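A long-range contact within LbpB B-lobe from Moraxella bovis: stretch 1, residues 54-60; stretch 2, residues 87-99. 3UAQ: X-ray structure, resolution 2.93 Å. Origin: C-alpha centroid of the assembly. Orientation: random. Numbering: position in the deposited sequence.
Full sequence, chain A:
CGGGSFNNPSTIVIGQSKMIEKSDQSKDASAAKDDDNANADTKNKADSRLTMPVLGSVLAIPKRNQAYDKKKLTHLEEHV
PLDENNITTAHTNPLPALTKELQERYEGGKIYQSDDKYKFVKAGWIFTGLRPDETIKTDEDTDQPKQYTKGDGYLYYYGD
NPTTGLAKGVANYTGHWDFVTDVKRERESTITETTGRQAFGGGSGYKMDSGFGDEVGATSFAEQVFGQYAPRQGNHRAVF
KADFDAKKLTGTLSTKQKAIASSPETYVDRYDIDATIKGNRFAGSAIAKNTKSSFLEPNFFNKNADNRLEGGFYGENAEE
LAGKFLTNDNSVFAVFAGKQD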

# COMPACT_ATOMS: atom_id res chain seq x y z
N VAL A 54 -12.81 -25.60 -2.03
CA VAL A 54 -13.44 -24.34 -1.62
C VAL A 54 -12.89 -23.67 -0.35
O VAL A 54 -12.84 -24.29 0.72
CB VAL A 54 -14.98 -24.51 -1.54
CG1 VAL A 54 -15.33 -25.98 -1.27
CG2 VAL A 54 -15.59 -23.59 -0.48
N LEU A 55 -12.49 -22.41 -0.48
CA LEU A 55 -11.74 -21.70 0.56
C LEU A 55 -12.23 -20.30 0.87
O LEU A 55 -13.10 -19.76 0.19
CB LEU A 55 -10.28 -21.58 0.15
CG LEU A 55 -9.36 -22.74 0.47
CD1 LEU A 55 -9.97 -23.57 1.58
CD2 LEU A 55 -9.08 -23.60 -0.77
N GLY A 56 -11.64 -19.70 1.90
CA GLY A 56 -11.74 -18.26 2.07
C GLY A 56 -10.62 -17.67 1.24
O GLY A 56 -10.70 -16.53 0.77
N SER A 57 -9.57 -18.46 1.05
CA SER A 57 -8.27 -17.91 0.67
C SER A 57 -7.17 -18.96 0.67
O SER A 57 -7.25 -19.96 1.38
CB SER A 57 -7.91 -16.82 1.66
OG SER A 57 -8.37 -17.17 2.95
N VAL A 58 -6.12 -18.72 -0.12
CA VAL A 58 -4.93 -19.56 -0.02
C VAL A 58 -3.62 -18.81 -0.26
O VAL A 58 -3.60 -17.58 -0.47
CB VAL A 58 -5.01 -20.81 -0.95
CG1 VAL A 58 -5.64 -21.98 -0.21
CG2 VAL A 58 -5.78 -20.48 -2.20
N LEU A 59 -2.53 -19.57 -0.26
CA LEU A 59 -1.21 -19.01 -0.04
C LEU A 59 -0.08 -20.00 -0.35
O LEU A 59 -0.10 -21.14 0.11
CB LEU A 59 -1.15 -18.59 1.42
CG LEU A 59 -0.03 -17.69 1.92
CD1 LEU A 59 -0.57 -16.90 3.10
CD2 LEU A 59 1.17 -18.54 2.32
N ALA A 60 0.90 -19.57 -1.14
CA ALA A 60 2.05 -20.40 -1.49
C ALA A 60 3.37 -19.62 -1.53
O ALA A 60 3.44 -18.44 -1.15
CB ALA A 60 1.83 -21.14 -2.83
N ILE A 87 0.48 -25.48 -0.39
CA ILE A 87 -0.50 -24.40 -0.42
C ILE A 87 -1.25 -24.32 0.90
O ILE A 87 -2.22 -25.04 1.12
CB ILE A 87 -1.52 -24.55 -1.56
CG1 ILE A 87 -0.80 -24.60 -2.91
CG2 ILE A 87 -2.53 -23.41 -1.53
CD1 ILE A 87 -1.74 -24.71 -4.10
N THR A 88 -0.78 -23.44 1.77
CA THR A 88 -1.46 -23.20 3.03
C THR A 88 -2.81 -22.55 2.76
O THR A 88 -2.96 -21.79 1.80
CB THR A 88 -0.62 -22.29 3.95
OG1 THR A 88 -1.33 -21.06 4.20
CG2 THR A 88 0.74 -21.97 3.31
N THR A 89 -3.80 -22.88 3.58
CA THR A 89 -5.11 -22.26 3.48
C THR A 89 -5.22 -21.12 4.49
O THR A 89 -4.62 -21.18 5.57
CB THR A 89 -6.24 -23.28 3.73
OG1 THR A 89 -6.34 -24.16 2.59
CG2 THR A 89 -7.58 -22.59 3.95
N ALA A 90 -5.97 -20.07 4.14
CA ALA A 90 -6.16 -18.94 5.05
C ALA A 90 -7.60 -18.84 5.55
O ALA A 90 -8.54 -18.87 4.76
CB ALA A 90 -5.75 -17.65 4.37
N HIS A 91 -7.76 -18.73 6.86
CA HIS A 91 -9.08 -18.53 7.45
C HIS A 91 -9.22 -17.09 7.93
O HIS A 91 -10.27 -16.69 8.44
CB HIS A 91 -9.33 -19.51 8.59
CG HIS A 91 -8.91 -20.92 8.28
ND1 HIS A 91 -9.74 -21.81 7.64
CD2 HIS A 91 -7.76 -21.58 8.53
CE1 HIS A 91 -9.11 -22.97 7.50
NE2 HIS A 91 -7.91 -22.85 8.04
N THR A 92 -8.14 -16.33 7.78
CA THR A 92 -8.14 -14.89 8.05
C THR A 92 -7.09 -14.20 7.18
O THR A 92 -6.29 -14.86 6.51
CB THR A 92 -7.88 -14.60 9.55
OG1 THR A 92 -7.36 -13.27 9.70
CG2 THR A 92 -6.89 -15.59 10.14
N ASN A 93 -7.10 -12.87 7.19
CA ASN A 93 -6.10 -12.10 6.45
C ASN A 93 -4.68 -12.58 6.78
O ASN A 93 -4.19 -12.36 7.89
CB ASN A 93 -6.27 -10.61 6.75
CG ASN A 93 -5.34 -9.75 5.92
OD1 ASN A 93 -4.83 -10.18 4.89
ND2 ASN A 93 -5.11 -8.52 6.38
N PRO A 94 -4.01 -13.22 5.81
CA PRO A 94 -2.73 -13.90 5.97
C PRO A 94 -1.53 -12.95 5.97
O PRO A 94 -0.42 -13.38 6.27
CB PRO A 94 -2.66 -14.78 4.72
CG PRO A 94 -3.37 -13.96 3.69
CD PRO A 94 -4.51 -13.31 4.42
N LEU A 95 -1.75 -11.70 5.61
CA LEU A 95 -0.64 -10.75 5.45
C LEU A 95 0.07 -10.35 6.75
O LEU A 95 1.29 -10.28 6.77
CB LEU A 95 -1.07 -9.52 4.64
CG LEU A 95 -0.97 -9.82 3.15
CD1 LEU A 95 -2.29 -9.60 2.42
CD2 LEU A 95 0.15 -9.01 2.52
N PRO A 96 -0.68 -10.06 7.82
CA PRO A 96 -0.03 -9.93 9.14
C PRO A 96 0.98 -11.06 9.38
O PRO A 96 2.17 -10.81 9.59
CB PRO A 96 -1.21 -10.05 10.10
CG PRO A 96 -2.35 -9.43 9.34
CD PRO A 96 -2.11 -9.68 7.86
N ALA A 97 0.48 -12.30 9.33
CA ALA A 97 1.29 -13.49 9.51
C ALA A 97 2.55 -13.52 8.63
O ALA A 97 3.65 -13.82 9.12
CB ALA A 97 0.44 -14.74 9.27
N LEU A 98 2.41 -13.25 7.33
CA LEU A 98 3.52 -13.37 6.40
C LEU A 98 4.55 -12.26 6.62
O LEU A 98 5.76 -12.49 6.57
CB LEU A 98 3.02 -13.34 4.96
CG LEU A 98 1.95 -14.38 4.60
CD1 LEU A 98 1.31 -14.05 3.27
CD2 LEU A 98 2.51 -15.79 4.59
N THR A 99 4.05 -11.05 6.87
CA THR A 99 4.90 -9.91 7.13
C THR A 99 5.72 -10.19 8.37
O THR A 99 6.91 -9.86 8.45
CB THR A 99 4.07 -8.65 7.38
OG1 THR A 99 3.05 -8.53 6.37
CG2 THR A 99 4.95 -7.41 7.34

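The firmest polar link between the two stretches is a backbone hydrogen bond from Ala90 N to Ser57 O, 3.0 Å long and almost perfectly linear, with an angle of 177° at the hydrogen. The same two residues meet again through a side chain: Ser57 OG donates to Ala90 O at 2.5 Å. That distance is very short, and because the hydroxyl also sits too close to an atom elsewhere in the model, its position deserves some caution. Serine suits this place because its hydroxyl, held one carbon from the backbone, can reach a neighboring carbonyl; the hydroxyl is crowded against the small methyl of Ala90, with Ser57 OG 3.0 Å from Ala90 CB, a tight approach that adds to the caution about the hydroxyl's position.

From this pair the chains run antiparallel, Val58 opposite Thr89 and Leu59 opposite Thr88. Val58 and Thr89 form a non-hydrogen-bonded pair, their CA atoms 4.4 Å apart; Leu59 and Thr88 form the wider, hydrogen-bonded type of pair, with CA atoms 5.2 Å apart. In the latter, Leu59 O lies 2.9 Å from Thr88 N and Leu59 N lies 3.1 Å from Thr88 O. Weaker CA-H...O contacts supplement the ladder: Ile87 CA approaches Leu59 O at 3.3 Å, and Val58 CA approaches Thr88 O at 3.5 Å.

Side chains alternate between the faces of this small sheet. On the face of Val58 and Thr89, Val58 CG1 comes within 3.6 Å of Thr89 OG1. Both residues are branched at CB, a shape that extended backbone accommodates well. Threonine also offers a methyl group, and Thr89 CG2 lies 3.5 Å from Leu55 CD1, giving the partly exposed leucine an apolar neighbor just before the strand.

The other face carries Leu59, whose side chain is the main apolar link to the helical part of stretch 2. With chi1 and chi2 both t, it is extended, and its CD1 lies 3.4 Å from both Pro94 CB and Leu98 CD1. The chain beyond Thr89 thus turns back to bring proline and the helix against the strand. A branched, wholly hydrocarbon side chain suits this buried junction, and CD2 of Leu59 meets Thr88 CG2 at 3.6 Å. Leu98 N also donates to Pro94 O at 3.0 Å, so the two residues that meet Leu59 CD1 are themselves linked through the backbone.

At the far end of the ladder, Ile87 adds hydrocarbon cover: its CG2 lies 3.6 Å from Val58 CB, and its CG1 makes a looser 4.3 Å contact with Ala60 CB. Altogether the stretches bury 546 Å² between them.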